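Local structure of uncharacterized RNA methyltransferase pyrab10780 (Pyrococcus abyssi, 2JJQ) at residues V289-L295 / G353-I358; F210-E214 / V233-K237; F125-N129 / F271-Y276. The protein catalyses the transfer of a methyl group from S-adenosyl-L-methionine to C5 of uridine 54 in tRNA, forming 5-methyluridine. All coordinates share one frame; numbering follows the deposited sequence.

In the fold
Interactions 1 and 3 lie at the two ends of helix 275-288, interaction 1 where the chain leaves it for strand 293-297. Interaction 3 joins its N-cap to the loop before strand 130-136, an edge strand of the five-stranded sheet that also holds interaction 2. Interaction 3 is buried near the middle of the molecule and relies on amide and backbone hydrogen bonds near the bound S-adenosyl-L-homocysteine. Interaction 1, centred about 28 Å from it and wholly within the methyltransferase part, is a parallel strand pair running from an exposed polar turn into an apolar sheet interior. Interaction 2, partly buried, mixes one strand-end backbone bond with a lysine ammonium group on a loop carbonyl.

Interaction 1. Residues V289-L295 / G353-I358; sequences VEGEKIL and GFDTVI
Two neighbouring parallel strands of the methyltransferase sheet, 293-297 and 356-359, start side by side here, with F354 and L295 packed across the start of the pair. L295 CB sits 3.6 Å from the centroid of the F354 ring and almost exactly on its normal, a CH-pi contact over one face. The leucine has CG anti to its own nitrogen (chi1 170°), which carries CD2 past the ring toward V357 CG1. On the sheet face bearing I294 and T356, I294 CD1 meets T356 CB, while I294 CG2 touches I358 CD1 at 3.7 Å. L308 of helix 303-310 packs against I294 and I358, as expected where helices cover the parallel sheet of a class I, Rossmann-like methyltransferase. The strand pairing follows: L295 N donates to T356 O, and I358 N to L295 O at 2.7 Å.

Before the paired residues, the turn 290-292 wraps around D355. The single oxygen D355 OD2 takes hydrogen bonds from E292 N and K293 N, both at 2.9 Å, which arrive from opposite faces of the carboxylate plane on its anti side. In return K293 O accepts from both D355 N and T356 N, the latter at 3.2 Å. T356 OG1 donates to E290 O over 2.8 Å, in the carbonyl plane and on a lone pair, while its CG2 rests against V289 CB. G291 passes close to the aspartate. At the solvent-exposed end, the extended K293 side chain runs past G353 O, and a water bridges K293 NZ to that carbonyl. The carboxylate of E290 turns the other way, to a salt bridge with K423.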
loop_
_atom_site.group_PDB
_atom_site.type_symbol
_atom_site.label_atom_id
_atom_site.label_comp_id
_atom_site.label_asym_id
_atom_site.label_seq_id
_atom_site.Cartn_x
_atom_site.Cartn_y
_atom_site.Cartn_z
ATOM N N VAL A 289 1.664 22.520 1.904
ATOM C CA VAL A 289 0.432 23.266 2.219
ATOM C C VAL A 289 0.776 24.744 2.541
ATOM O O VAL A 289 1.899 25.059 2.899
ATOM C CB VAL A 289 -0.363 22.635 3.373
ATOM C CG1 VAL A 289 -0.635 21.115 3.082
ATOM C CG2 VAL A 289 0.432 22.697 4.705
ATOM N N GLU A 290 -0.222 25.605 2.459
ATOM C CA GLU A 290 -0.073 27.029 2.779
ATOM C C GLU A 290 -1.229 27.496 3.650
ATOM O O GLU A 290 -2.353 27.029 3.530
ATOM C CB GLU A 290 0.008 27.877 1.505
ATOM C CG GLU A 290 1.308 27.652 0.722
ATOM C CD GLU A 290 1.464 28.562 -0.465
ATOM O OE1 GLU A 290 0.709 29.542 -0.590
ATOM O OE2 GLU A 290 2.358 28.295 -1.291
ATOM N N GLY A 291 -0.950 28.479 4.510
ATOM C CA GLY A 291 -2.000 29.082 5.297
ATOM C C GLY A 291 -2.190 28.375 6.625
ATOM O O GLY A 291 -1.273 27.761 7.135
ATOM N N GLU A 292 -3.390 28.452 7.184
ATOM C CA GLU A 292 -3.625 27.861 8.497
ATOM C C GLU A 292 -4.740 26.818 8.468
ATOM O O GLU A 292 -4.683 25.780 9.186
ATOM C CB GLU A 292 -4.050 28.951 9.467
ATOM C CG GLU A 292 -4.149 28.436 10.858
ATOM C CD GLU A 292 -2.850 27.792 11.403
ATOM O OE1 GLU A 292 -1.723 28.061 10.903
ATOM O OE2 GLU A 292 -2.961 27.034 12.381
ATOM N N LYS A 293 -5.767 27.121 7.672
ATOM C CA LYS A 293 -6.994 26.257 7.555
ATOM C C LYS A 293 -6.839 25.180 6.485
ATOM O O LYS A 293 -6.757 25.494 5.309
ATOM C CB LYS A 293 -8.240 27.091 7.261
ATOM C CG LYS A 293 -8.613 28.009 8.417
ATOM C CD LYS A 293 -9.786 28.892 8.062
ATOM C CE LYS A 293 -10.288 29.545 9.337
ATOM N NZ LYS A 293 -11.421 30.508 9.131
ATOM N N ILE A 294 -6.792 23.915 6.897
ATOM C CA ILE A 294 -6.490 22.834 5.958
ATOM C C ILE A 294 -7.651 21.890 5.915
ATOM O O ILE A 294 -8.185 21.551 6.981
ATOM C CB ILE A 294 -5.272 22.004 6.443
ATOM C CG1 ILE A 294 -4.060 22.896 6.803
ATOM C CG2 ILE A 294 -4.824 20.941 5.408
ATOM C CD1 ILE A 294 -3.529 23.750 5.628
ATOM N N LEU A 295 -8.046 21.472 4.714
ATOM C CA LEU A 295 -8.974 20.317 4.586
ATOM C C LEU A 295 -8.194 19.070 4.164
ATOM O O LEU A 295 -7.491 19.112 3.155
ATOM C CB LEU A 295 -10.054 20.574 3.538
ATOM C CG LEU A 295 -10.943 19.407 3.102
ATOM C CD1 LEU A 295 -11.755 18.920 4.279
ATOM C CD2 LEU A 295 -11.878 19.974 2.035
ATOM N N GLY A 353 -13.789 28.019 2.403
ATOM C CA GLY A 353 -13.181 28.583 3.604
ATOM C C GLY A 353 -11.845 27.988 4.020
ATOM O O GLY A 353 -11.396 28.246 5.138
ATOM N N PHE A 354 -11.224 27.175 3.160
ATOM C CA PHE A 354 -9.910 26.591 3.503
ATOM C C PHE A 354 -8.810 27.348 2.788
ATOM O O PHE A 354 -9.040 27.862 1.698
ATOM C CB PHE A 354 -9.888 25.121 3.090
ATOM C CG PHE A 354 -10.832 24.312 3.862
ATOM C CD1 PHE A 354 -10.517 23.950 5.187
ATOM C CD2 PHE A 354 -12.049 23.916 3.322
ATOM C CE1 PHE A 354 -11.368 23.199 5.964
ATOM C CE2 PHE A 354 -12.926 23.174 4.127
ATOM C CZ PHE A 354 -12.604 22.804 5.420
ATOM N N ASP A 355 -7.611 27.394 3.383
ATOM C CA ASP A 355 -6.426 27.906 2.681
ATOM C C ASP A 355 -5.757 26.851 1.777
ATOM O O ASP A 355 -5.225 27.179 0.717
ATOM C CB ASP A 355 -5.388 28.339 3.715
ATOM C CG ASP A 355 -5.912 29.443 4.608
ATOM O OD1 ASP A 355 -6.498 30.392 4.047
ATOM O OD2 ASP A 355 -5.745 29.371 5.839
ATOM N N THR A 356 -5.798 25.584 2.211
ATOM C CA THR A 356 -5.277 24.496 1.409
ATOM C C THR A 356 -6.224 23.343 1.465
ATOM O O THR A 356 -6.771 23.068 2.519
ATOM C CB THR A 356 -3.884 24.024 1.937
ATOM O OG1 THR A 356 -2.938 25.041 1.697
ATOM C CG2 THR A 356 -3.392 22.790 1.166
ATOM N N VAL A 357 -6.445 22.657 0.335
ATOM C CA VAL A 357 -7.237 21.448 0.376
ATOM C C VAL A 357 -6.311 20.297 -0.064
ATOM O O VAL A 357 -5.728 20.338 -1.147
ATOM C CB VAL A 357 -8.484 21.518 -0.584
ATOM C CG1 VAL A 357 -9.142 20.150 -0.688
ATOM C CG2 VAL A 357 -9.521 22.538 -0.084
ATOM N N ILE A 358 -6.229 19.244 0.741
ATOM C CA ILE A 358 -5.444 18.043 0.366
ATOM C C ILE A 358 -6.412 17.020 -0.124
ATOM O O ILE A 358 -7.437 16.785 0.531
ATOM C CB ILE A 358 -4.768 17.447 1.591
ATOM C CG1 ILE A 358 -3.888 18.526 2.232
ATOM C CG2 ILE A 358 -3.916 16.206 1.202
ATOM C CD1 ILE A 358 -3.412 18.086 3.614
HETATM O O HOH W 1 -12.764 29.649 6.872
#

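Interaction 2. Residues F210-E214 / V233-K237; sequences FVTKE and VNRSK
T212 and V233 form a parallel bridge with their CA atoms 4.9 Å apart, after which the two chains diverge, their end-to-end directions 77° apart. T212 O accepts from N234 N at 2.8 Å and also receives the CA-H of V233. Strands 206-212 and 228-233 are neighbours in the mixed five-stranded sheet, and this is where their pairing ends.

Beside the bridge, V233 CG2 lies 3.6 Å from T212 OG1, a hydroxyl that donates to K213 O and is also hydrogen-bonded to W231. V211 CG1 touches N234 CB. K213 leaves its backbone away from the other chain, but bends at chi2 and chi3 (-57° and -72°) fold it back. Its ammonium group thereby comes over the loop and donates to N234 O at 2.9 Å, tilted from the carbonyl plane. Two waters also accept from K213 NZ.

The loop itself is shaped by an Asx turn: N234 OD1 accepts from S236 N at 3.0 Å, the donor above the carbonyl plane, and from S236 OG at 2.8 Å, in that plane and on a lone pair. E214 OE2 rests on the aliphatic part of R235, 3.7 Å from CG, while the arginine's guanidinium turns to a salt bridge with D244 and has V233 CG1 over one face.

The lysine is thus held here by a backbone carbonyl and water, whereas E214 OE2 and R235 NE stay too far apart for a salt bridge, so any attraction between them is probably weak.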
loop_
_atom_site.group_PDB
_atom_site.type_symbol
_atom_site.label_atom_id
_atom_site.label_comp_id
_atom_site.label_asym_id
_atom_site.label_seq_id
_atom_site.Cartn_x
_atom_site.Cartn_y
_atom_site.Cartn_z
ATOM N N PHE A 210 -5.108 -13.678 13.251
ATOM C CA PHE A 210 -5.488 -14.986 12.671
ATOM C C PHE A 210 -6.865 -14.869 12.126
ATOM O O PHE A 210 -7.831 -14.644 12.874
ATOM C CB PHE A 210 -5.389 -16.101 13.756
ATOM C CG PHE A 210 -3.989 -16.213 14.325
ATOM C CD1 PHE A 210 -2.933 -16.641 13.507
ATOM C CD2 PHE A 210 -3.710 -15.805 15.618
ATOM C CE1 PHE A 210 -1.604 -16.703 13.999
ATOM C CE2 PHE A 210 -2.388 -15.859 16.106
ATOM C CZ PHE A 210 -1.351 -16.300 15.293
ATOM N N VAL A 211 -6.985 -14.989 10.798
ATOM C CA VAL A 211 -8.283 -14.918 10.179
ATOM C C VAL A 211 -8.730 -16.346 9.903
ATOM O O VAL A 211 -7.994 -17.108 9.295
ATOM C CB VAL A 211 -8.220 -14.118 8.828
ATOM C CG1 VAL A 211 -9.564 -14.041 8.182
ATOM C CG2 VAL A 211 -7.573 -12.670 9.035
ATOM N N THR A 212 -9.938 -16.686 10.356
ATOM C CA THR A 212 -10.438 -18.037 10.318
ATOM C C THR A 212 -11.897 -18.083 9.851
ATOM O O THR A 212 -12.591 -17.058 9.706
ATOM C CB THR A 212 -10.386 -18.664 11.732
ATOM O OG1 THR A 212 -11.485 -18.156 12.482
ATOM C CG2 THR A 212 -9.027 -18.343 12.481
ATOM N N LYS A 213 -12.375 -19.298 9.601
ATOM C CA LYS A 213 -13.794 -19.499 9.495
ATOM C C LYS A 213 -14.379 -19.731 10.913
ATOM O O LYS A 213 -13.674 -19.599 11.933
ATOM C CB LYS A 213 -14.067 -20.661 8.527
ATOM C CG LYS A 213 -13.459 -20.419 7.133
ATOM C CD LYS A 213 -13.930 -19.129 6.456
ATOM C CE LYS A 213 -15.366 -19.192 5.991
ATOM N NZ LYS A 213 -15.853 -17.921 5.342
ATOM N N GLU A 214 -15.662 -20.051 10.989
ATOM C CA GLU A 214 -16.311 -20.328 12.280
ATOM C C GLU A 214 -15.622 -21.503 12.980
ATOM O O GLU A 214 -15.164 -22.462 12.351
ATOM C CB GLU A 214 -17.820 -20.569 12.066
ATOM C CG GLU A 214 -18.637 -19.347 11.524
ATOM C CD GLU A 214 -18.549 -19.151 9.985
ATOM O OE1 GLU A 214 -17.740 -19.860 9.307
ATOM O OE2 GLU A 214 -19.308 -18.283 9.449
ATOM N N VAL A 233 -12.884 -13.610 12.438
ATOM C CA VAL A 233 -13.632 -14.663 11.762
ATOM C C VAL A 233 -14.245 -14.060 10.512
ATOM O O VAL A 233 -15.058 -13.123 10.563
ATOM C CB VAL A 233 -14.710 -15.292 12.642
ATOM C CG1 VAL A 233 -15.539 -16.274 11.811
ATOM C CG2 VAL A 233 -14.080 -16.005 13.808
ATOM N N ASN A 234 -13.796 -14.566 9.377
ATOM C CA ASN A 234 -14.334 -14.115 8.111
ATOM C C ASN A 234 -15.621 -14.899 7.901
ATOM O O ASN A 234 -15.592 -16.094 7.546
ATOM C CB ASN A 234 -13.360 -14.343 6.956
ATOM C CG ASN A 234 -14.059 -14.245 5.596
ATOM O OD1 ASN A 234 -15.084 -13.570 5.504
ATOM N ND2 ASN A 234 -13.550 -14.961 4.570
ATOM N N ARG A 235 -16.750 -14.242 8.147
ATOM C CA ARG A 235 -18.068 -14.902 7.984
ATOM C C ARG A 235 -18.724 -14.764 6.589
ATOM O O ARG A 235 -19.872 -15.211 6.381
ATOM C CB ARG A 235 -19.038 -14.397 9.048
ATOM C CG ARG A 235 -18.609 -14.764 10.442
ATOM C CD ARG A 235 -19.720 -14.662 11.454
ATOM N NE ARG A 235 -19.241 -15.216 12.713
ATOM C CZ ARG A 235 -18.557 -14.527 13.628
ATOM N NH1 ARG A 235 -18.271 -13.246 13.440
ATOM N NH2 ARG A 235 -18.156 -15.115 14.740
ATOM N N SER A 236 -18.009 -14.174 5.642
ATOM C CA SER A 236 -18.484 -14.044 4.258
ATOM C C SER A 236 -17.891 -15.156 3.399
ATOM O O SER A 236 -16.978 -15.849 3.834
ATOM C CB SER A 236 -18.029 -12.713 3.704
ATOM O OG SER A 236 -16.664 -12.787 3.342
ATOM N N LYS A 237 -18.389 -15.317 2.169
ATOM C CA LYS A 237 -17.913 -16.398 1.297
ATOM C C LYS A 237 -16.670 -15.965 0.594
ATOM O O LYS A 237 -15.948 -16.785 0.032
ATOM C CB LYS A 237 -18.953 -16.763 0.234
ATOM C CG LYS A 237 -20.359 -16.970 0.755
ATOM C CD LYS A 237 -20.461 -18.187 1.657
ATOM C CE LYS A 237 -21.589 -17.977 2.665
ATOM N NZ LYS A 237 -21.277 -16.842 3.612
HETATM O O HOH W 2 -14.222 -17.884 2.803
HETATM O O HOH W 3 -18.794 -18.571 5.098
#

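Interaction 3. Residues F125-N129 / F271-Y276; sequences FGHRN and FQTNSY. With SAH (S-adenosyl-L-homocysteine), chain B.
N129 reaches across to 271-276 through one amide nitrogen that makes two nearly straight hydrogen bonds: ND2 donates to Q272 O at 2.7 Å and to S275 OG at 2.8 Å. Both acceptors lie close to the plane of the N129 amide, which fixes its rotation, and S275 OG is also bonded to E256. A water lies within hydrogen-bonding distance of both N129 OD1 and F271 O.

Backbone bonds run alongside. N129 N donates to T273 O at 2.9 Å, and S275 N gives a longer bond to H127 O at 3.3 Å.

Among the packed groups, T273 CB lies over one face of the R128 guanidinium, 3.6 Å from NH1. The H127 ring meets the N274 amide obliquely, their planes 55° apart, with CD2 nearest ND2. H127 CA touches the edge of the Y276 ring at CD2 (3.7 Å).

N274 is the N-cap of helix 275-288: its OD1 accepts a weak bond from Y276 N and a further one from Q277 N, while its ND2 is held by S121 and M411. Two residues before this cap, Q272 NE2 donates to OXT of S-adenosyl-L-homocysteine at 3.0 Å, so the capped helix start adjoins the S-adenosyl-L-methionine site.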
loop_
_atom_site.group_PDB
_atom_site.type_symbol
_atom_site.label_atom_id
_atom_site.label_comp_id
_atom_site.label_asym_id
_atom_site.label_seq_id
_atom_site.Cartn_x
_atom_site.Cartn_y
_atom_site.Cartn_z
ATOM N N PHE A 125 14.329 -3.308 1.984
ATOM C CA PHE A 125 13.858 -4.516 2.666
ATOM C C PHE A 125 13.597 -4.202 4.175
ATOM O O PHE A 125 14.289 -3.371 4.808
ATOM C CB PHE A 125 14.765 -5.732 2.393
ATOM C CG PHE A 125 14.744 -6.225 0.932
ATOM C CD1 PHE A 125 13.747 -7.096 0.479
ATOM C CD2 PHE A 125 15.723 -5.813 0.015
ATOM C CE1 PHE A 125 13.734 -7.572 -0.865
ATOM C CE2 PHE A 125 15.712 -6.270 -1.356
ATOM C CZ PHE A 125 14.732 -7.152 -1.775
ATOM N N GLY A 126 12.565 -4.821 4.738
ATOM C CA GLY A 126 12.155 -4.449 6.093
ATOM C C GLY A 126 11.232 -3.235 6.172
ATOM O O GLY A 126 10.813 -2.870 7.272
ATOM N N HIS A 127 10.912 -2.622 5.030
ATOM C CA HIS A 127 10.108 -1.358 5.017
ATOM C C HIS A 127 8.609 -1.586 5.137
ATOM O O HIS A 127 7.845 -0.666 5.509
ATOM C CB HIS A 127 10.355 -0.566 3.731
ATOM C CG HIS A 127 10.020 -1.343 2.501
ATOM N ND1 HIS A 127 10.813 -2.383 2.064
ATOM C CD2 HIS A 127 8.972 -1.282 1.651
ATOM C CE1 HIS A 127 10.259 -2.939 1.003
ATOM N NE2 HIS A 127 9.135 -2.298 0.735
ATOM N N ARG A 128 8.158 -2.788 4.756
ATOM C CA ARG A 128 6.747 -3.030 4.657
ATOM C C ARG A 128 6.194 -3.407 6.045
ATOM O O ARG A 128 6.755 -4.283 6.717
ATOM C CB ARG A 128 6.502 -4.172 3.658
ATOM C CG ARG A 128 5.062 -4.219 3.230
ATOM C CD ARG A 128 4.800 -5.158 2.081
ATOM N NE ARG A 128 3.367 -5.364 2.143
ATOM C CZ ARG A 128 2.463 -4.585 1.552
ATOM N NH1 ARG A 128 2.841 -3.597 0.749
ATOM N NH2 ARG A 128 1.175 -4.833 1.723
ATOM N N ASN A 129 5.065 -2.812 6.424
ATOM C CA ASN A 129 4.566 -2.934 7.769
ATOM C C ASN A 129 3.283 -3.769 7.883
ATOM O O ASN A 129 2.696 -3.831 8.978
ATOM C CB ASN A 129 4.405 -1.529 8.345
ATOM C CG ASN A 129 3.296 -0.733 7.627
ATOM O OD1 ASN A 129 2.360 -1.342 7.098
ATOM N ND2 ASN A 129 3.450 0.599 7.531
ATOM N N PHE A 271 -3.288 1.618 6.834
ATOM C CA PHE A 271 -2.206 2.571 7.145
ATOM C C PHE A 271 -1.158 2.438 5.989
ATOM O O PHE A 271 -0.979 1.327 5.426
ATOM C CB PHE A 271 -1.530 2.251 8.500
ATOM C CG PHE A 271 -0.590 3.365 8.957
ATOM C CD1 PHE A 271 -1.107 4.568 9.399
ATOM C CD2 PHE A 271 0.790 3.214 8.865
ATOM C CE1 PHE A 271 -0.255 5.627 9.779
ATOM C CE2 PHE A 271 1.654 4.281 9.258
ATOM C CZ PHE A 271 1.111 5.473 9.696
ATOM N N GLN A 272 -0.555 3.563 5.578
ATOM C CA GLN A 272 0.434 3.480 4.531
ATOM C C GLN A 272 1.367 2.264 4.820
ATOM O O GLN A 272 1.819 2.080 5.965
ATOM C CB GLN A 272 1.286 4.758 4.509
ATOM C CG GLN A 272 0.463 6.047 4.488
ATOM C CD GLN A 272 -0.054 6.238 3.112
ATOM O OE1 GLN A 272 0.515 5.696 2.158
ATOM N NE2 GLN A 272 -1.156 6.976 2.976
ATOM N N THR A 273 1.690 1.480 3.786
ATOM C CA THR A 273 2.393 0.205 3.997
ATOM C C THR A 273 3.908 0.322 4.124
ATOM O O THR A 273 4.542 -0.633 4.535
ATOM C CB THR A 273 2.083 -0.796 2.902
ATOM O OG1 THR A 273 2.387 -0.200 1.631
ATOM C CG2 THR A 273 0.586 -1.136 2.923
ATOM N N ASN A 274 4.477 1.449 3.717
ATOM C CA ASN A 274 5.924 1.636 3.801
ATOM C C ASN A 274 6.187 2.705 4.852
ATOM O O ASN A 274 6.054 3.889 4.610
ATOM C CB ASN A 274 6.476 1.971 2.412
ATOM C CG ASN A 274 7.968 2.259 2.414
ATOM O OD1 ASN A 274 8.580 2.548 3.459
ATOM N ND2 ASN A 274 8.546 2.274 1.211
ATOM N N SER A 275 6.526 2.269 6.050
ATOM C CA SER A 275 6.582 3.257 7.135
ATOM C C SER A 275 7.675 4.274 6.862
ATOM O O SER A 275 7.546 5.448 7.247
ATOM C CB SER A 275 6.825 2.580 8.487
ATOM O OG SER A 275 5.699 1.765 8.809
ATOM N N TYR A 276 8.758 3.839 6.206
ATOM C CA TYR A 276 9.949 4.724 6.079
ATOM C C TYR A 276 9.670 5.853 5.152
ATOM O O TYR A 276 9.930 7.026 5.465
ATOM C CB TYR A 276 11.151 3.926 5.606
ATOM C CG TYR A 276 11.642 3.028 6.725
ATOM C CD1 TYR A 276 12.523 3.512 7.683
ATOM C CD2 TYR A 276 11.144 1.728 6.875
ATOM C CE1 TYR A 276 12.950 2.699 8.756
ATOM C CE2 TYR A 276 11.577 0.914 7.934
ATOM C CZ TYR A 276 12.463 1.415 8.864
ATOM O OH TYR A 276 12.919 0.610 9.900
HETATM N N SAH B . -5.112 9.882 3.028
HETATM C CA SAH B . -5.477 8.496 3.470
HETATM C CB SAH B . -5.601 7.551 2.275
HETATM C CG SAH B . -6.745 7.909 1.354
HETATM S SD SAH B . -7.190 6.409 0.462
HETATM C C SAH B . -4.362 7.979 4.348
HETATM O O SAH B . -4.449 6.935 5.014
HETATM O OXT SAH B . -3.312 8.604 4.382
HETATM C "C5'" SAH B . -8.651 7.033 -0.330
HETATM C "C4'" SAH B . -9.763 7.260 0.710
HETATM O "O4'" SAH B . -11.024 7.607 0.079
HETATM C "C3'" SAH B . -10.075 6.041 1.578
HETATM O "O3'" SAH B . -9.799 6.374 2.954
HETATM C "C2'" SAH B . -11.574 5.752 1.311
HETATM O "O2'" SAH B . -12.335 5.325 2.445
HETATM C "C1'" SAH B . -12.109 7.081 0.867
HETATM N N9 SAH B . -13.172 7.107 -0.132
HETATM C C8 SAH B . -13.361 6.262 -1.174
HETATM N N7 SAH B . -14.394 6.721 -1.931
HETATM C C5 SAH B . -14.833 7.871 -1.394
HETATM C C6 SAH B . -15.879 8.870 -1.695
HETATM N N6 SAH B . -16.663 8.657 -2.781
HETATM N N1 SAH B . -15.991 9.944 -0.846
HETATM C C2 SAH B . -15.192 10.117 0.230
HETATM N N3 SAH B . -14.240 9.231 0.555
HETATM C C4 SAH B . -14.021 8.135 -0.211
HETATM O O HOH W 4 12.769 -2.613 9.266
HETATM O O HOH W 5 -0.508 -1.047 6.759
#